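Local coordinates for protein geranylgeranyl pyrophosphate synthase (PDB 3LK5) that probably catalyses, as a magnesium-dependent prenyltransferase of the FPP/GGPP synthase family, the head-to-tail condensation of isoprenoid diphosphates, at residues 148-151 and 152-155; 154-157 and 158-162. All coordinates share one frame; numbering follows the deposited sequence.

Contact 1. Residues 148-151 and 152-155; sequences SILA and GDMA
Ile149 and Asp153, one helical turn apart on helix 144-164, extend alongside each other in the same direction, a plain i to i+4 pairing within the all-helical prenyl synthase fold. With chi1 at -70°, Ile149 CG2 falls anti to the backbone N and turns to the carboxylate, 4.1 Å from Asp153 OD2. From the neighbouring position Leu150 reaches across, its CD2 4.2 Å from the same oxygen, and the carboxylate therefore sits beside two aliphatic branches. OD2 is hydrogen-bonded to His107 ND1 of the second subunit. The OD1 atoms of the two Asp153 residues meet across the dimer, which would probably raise the proton affinity of the pair, while a cationic His107 would offset this. The crowded side of the turn also includes His107 of the same chain, whose NE2 is bonded to Ile149 O, a carbonyl that already accepts Asp153 N at 3.0 Å. Packing is lighter at Ser148 and Ala151, both partly exposed. There the side chains are short, and Ser148 OG turns back to Gly144 O, within its own helix. Gly152 continues the backbone ladder by donating to Ser148 O. The next rungs include Met154 N to Leu150 O, 2.8 Å long with an N-H...O angle of 161°.

Contact 2. Residues 154-157 and 158-162; sequences MALV and WAEDM
The indole of Trp158 carries the selenomethionine Met154 on one face: CG stands over the six-membered ring, 3.6 Å from its centroid and only 8° off the normal, a CH-pi contact. The carbonyl oxygen Met154 O lies over the same face, nearer the root of the ring, 3.4 Å from Trp158 CG. CG of Met154 lies anti to the backbone N (chi1 -169°), and the bend at chi2 (74°) brings SE to the indole, where it approaches the five-membered ring obliquely, 4.2 Å from its centroid, in a Met-aromatic contact. Along the pyrrole part, Val157 CG2 meets Trp158 CD1 at 4.0 Å, while NE1 is hydrogen-bonded to Thr185 OG1 of the second subunit, which should help fix the rotation of the ring. Phe32 meets the indole edge-to-face from helix 21-43.

Farther round the helix, Leu156 and Glu160 lie alongside each other, and Leu156 CD1 passes 4.2 Å from Glu160 OE2. OE2 forms a salt bridge with Arg184 NE and OE1 a hydrogen bond with Trp180 NE1, both in the same chain. Asp161 OD1 instead makes salt bridges to Arg184 and Arg177 of the second subunit. The backbone carries i to i+4 bonds, among them Trp158 N to Met154 O at 2.9 Å. These are buried turns of a dimer-interface helix in the all-alpha prenyl synthase fold, with a Met-aromatic contact spaced i to i+4.

In the fold
From the N terminus, the chain passes through helices 21-43, 45-59, 65-78 and 87-111, then residues 114-142, which are not modelled, before helix 144-164, which carries both contacts. Neither closes a loop: contact 1 and contact 2 are successive parts of one helix, overlapping at Met154 and Ala155, with centres about 10 Å apart, so they follow one another without nesting or crossing. Both face helix 87-111, which bears the magnesium-binding Asp108, and both reach the second subunit. Both lie near the metal site, the side chains of Ser148 and Leu156 being about 10 and 11 Å from that of Asp108, although no magnesium is bound to this chain. Contact 2 adds helices 21-43 and 45-59, tying the N-terminal helices to the dimer interface.

Contact 1. Residues 148-151 and 152-155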
loop_
_atom_site.group_PDB
_atom_site.type_symbol
_atom_site.label_atom_id
_atom_site.label_comp_id
_atom_site.label_asym_id
_atom_site.label_seq_id
_atom_site.Cartn_x
_atom_site.Cartn_y
_atom_site.Cartn_z
ATOM N N SER A 148 -12.135 4.263 -0.694
ATOM C CA SER A 148 -11.707 2.883 -0.999
ATOM C C SER A 148 -10.199 2.802 -1.249
ATOM O O SER A 148 -9.539 1.865 -0.793
ATOM C CB SER A 148 -12.424 2.318 -2.234
ATOM O OG SER A 148 -13.796 2.144 -1.992
ATOM N N ILE A 149 -9.660 3.754 -2.009
ATOM C CA ILE A 149 -8.229 3.720 -2.285
ATOM C C ILE A 149 -7.471 3.814 -0.953
ATOM O O ILE A 149 -6.553 3.010 -0.701
ATOM C CB ILE A 149 -7.786 4.841 -3.266
ATOM C CG1 ILE A 149 -8.320 4.543 -4.680
ATOM C CG2 ILE A 149 -6.275 4.917 -3.343
ATOM C CD1 ILE A 149 -8.123 5.681 -5.621
ATOM N N LEU A 150 -7.883 4.754 -0.098
ATOM C CA LEU A 150 -7.130 5.021 1.142
ATOM C C LEU A 150 -7.363 3.891 2.159
ATOM O O LEU A 150 -6.442 3.529 2.911
ATOM C CB LEU A 150 -7.490 6.388 1.743
ATOM C CG LEU A 150 -7.143 7.578 0.866
ATOM C CD1 LEU A 150 -7.754 8.828 1.450
ATOM C CD2 LEU A 150 -5.600 7.708 0.809
ATOM N N ALA A 151 -8.573 3.316 2.156
ATOM C CA ALA A 151 -8.851 2.183 3.069
ATOM C C ALA A 151 -7.970 1.009 2.709
ATOM O O ALA A 151 -7.405 0.337 3.586
ATOM C CB ALA A 151 -10.331 1.754 3.007
ATOM N N GLY A 152 -7.843 0.772 1.412
ATOM C CA GLY A 152 -6.949 -0.290 0.912
ATOM C C GLY A 152 -5.514 0.003 1.323
ATOM O O GLY A 152 -4.788 -0.892 1.734
ATOM N N ASP A 153 -5.104 1.265 1.232
ATOM C CA ASP A 153 -3.727 1.606 1.611
ATOM C C ASP A 153 -3.511 1.380 3.110
ATOM O O ASP A 153 -2.457 0.900 3.519
ATOM C CB ASP A 153 -3.400 3.060 1.272
ATOM C CG ASP A 153 -3.348 3.341 -0.233
ATOM O OD1 ASP A 153 -3.293 2.393 -1.041
ATOM O OD2 ASP A 153 -3.298 4.559 -0.608
HETATM N N MSE A 154 -4.511 1.730 3.922
HETATM C CA MSE A 154 -4.443 1.455 5.359
HETATM C C MSE A 154 -4.274 -0.050 5.631
HETATM O O MSE A 154 -3.465 -0.435 6.480
HETATM C CB MSE A 154 -5.666 2.004 6.099
HETATM C CG MSE A 154 -5.507 1.975 7.617
HETATM SE SE MSE A 154 -4.281 3.356 8.269
HETATM C CE MSE A 154 -5.563 4.849 8.222
ATOM N N ALA A 155 -5.031 -0.870 4.910
ATOM C CA ALA A 155 -4.935 -2.328 5.066
ATOM C C ALA A 155 -3.520 -2.779 4.730
ATOM O O ALA A 155 -2.965 -3.629 5.414
ATOM C CB ALA A 155 -5.936 -3.024 4.187
#

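Contact 2. Residues 154-157 and 158-162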
loop_
_atom_site.group_PDB
_atom_site.type_symbol
_atom_site.label_atom_id
_atom_site.label_comp_id
_atom_site.label_asym_id
_atom_site.label_seq_id
_atom_site.Cartn_x
_atom_site.Cartn_y
_atom_site.Cartn_z
HETATM N N MSE A 154 -4.511 1.730 3.922
HETATM C CA MSE A 154 -4.443 1.455 5.359
HETATM C C MSE A 154 -4.274 -0.050 5.631
HETATM O O MSE A 154 -3.465 -0.435 6.480
HETATM C CB MSE A 154 -5.666 2.004 6.099
HETATM C CG MSE A 154 -5.507 1.975 7.617
HETATM SE SE MSE A 154 -4.281 3.356 8.269
HETATM C CE MSE A 154 -5.563 4.849 8.222
ATOM N N ALA A 155 -5.031 -0.870 4.910
ATOM C CA ALA A 155 -4.935 -2.328 5.066
ATOM C C ALA A 155 -3.520 -2.779 4.730
ATOM O O ALA A 155 -2.965 -3.629 5.414
ATOM C CB ALA A 155 -5.936 -3.024 4.187
ATOM N N LEU A 156 -2.934 -2.207 3.689
ATOM C CA LEU A 156 -1.594 -2.653 3.299
ATOM C C LEU A 156 -0.522 -2.276 4.316
ATOM O O LEU A 156 0.359 -3.107 4.629
ATOM C CB LEU A 156 -1.256 -2.169 1.861
ATOM C CG LEU A 156 0.084 -2.609 1.265
ATOM C CD1 LEU A 156 0.214 -4.166 1.221
ATOM C CD2 LEU A 156 0.154 -2.040 -0.182
ATOM N N VAL A 157 -0.583 -1.056 4.855
ATOM C CA VAL A 157 0.354 -0.669 5.915
ATOM C C VAL A 157 0.123 -1.487 7.195
ATOM O O VAL A 157 1.078 -1.870 7.865
ATOM C CB VAL A 157 0.462 0.902 6.198
ATOM C CG1 VAL A 157 0.851 1.653 4.912
ATOM C CG2 VAL A 157 -0.728 1.460 6.803
ATOM N N TRP A 158 -1.118 -1.826 7.467
ATOM C CA TRP A 158 -1.382 -2.637 8.669
ATOM C C TRP A 158 -0.962 -4.110 8.498
ATOM O O TRP A 158 -0.646 -4.763 9.488
ATOM C CB TRP A 158 -2.868 -2.537 9.050
ATOM C CG TRP A 158 -3.138 -1.206 9.735
ATOM C CD1 TRP A 158 -2.209 -0.262 10.126
ATOM C CD2 TRP A 158 -4.414 -0.719 10.151
ATOM N NE1 TRP A 158 -2.866 0.832 10.723
ATOM C CE2 TRP A 158 -4.211 0.542 10.762
ATOM C CE3 TRP A 158 -5.728 -1.224 10.034
ATOM C CZ2 TRP A 158 -5.271 1.302 11.267
ATOM C CZ3 TRP A 158 -6.789 -0.461 10.524
ATOM C CH2 TRP A 158 -6.550 0.782 11.140
ATOM N N ALA A 159 -1.018 -4.629 7.270
ATOM C CA ALA A 159 -0.438 -5.979 7.019
ATOM C C ALA A 159 1.014 -5.980 7.466
ATOM O O ALA A 159 1.485 -6.902 8.174
ATOM C CB ALA A 159 -0.543 -6.388 5.533
ATOM N N GLU A 160 1.756 -4.944 7.044
ATOM C CA GLU A 160 3.177 -4.872 7.373
ATOM C C GLU A 160 3.336 -4.730 8.877
ATOM O O GLU A 160 4.195 -5.370 9.447
ATOM C CB GLU A 160 3.882 -3.661 6.683
ATOM C CG GLU A 160 3.491 -3.550 5.214
ATOM C CD GLU A 160 4.300 -4.439 4.227
ATOM O OE1 GLU A 160 5.200 -5.226 4.759
ATOM O OE2 GLU A 160 4.038 -4.285 2.929
ATOM N N ASP A 161 2.576 -3.814 9.499
ATOM C CA ASP A 161 2.695 -3.608 10.972
ATOM C C ASP A 161 2.379 -4.909 11.706
ATOM O O ASP A 161 3.006 -5.216 12.713
ATOM C CB ASP A 161 1.679 -2.568 11.445
ATOM C CG ASP A 161 2.047 -1.135 11.002
ATOM O OD1 ASP A 161 3.215 -0.853 10.648
ATOM O OD2 ASP A 161 1.142 -0.299 10.979
HETATM N N MSE A 162 1.339 -5.597 11.275
HETATM C CA MSE A 162 0.897 -6.798 12.008
HETATM C C MSE A 162 1.993 -7.842 11.995
HETATM O O MSE A 162 2.223 -8.512 13.019
HETATM C CB MSE A 162 -0.401 -7.371 11.409
HETATM C CG MSE A 162 -0.999 -8.492 12.302
HETATM SE SE MSE A 162 -2.822 -8.837 11.716
HETATM C CE MSE A 162 -3.339 -10.227 13.097
#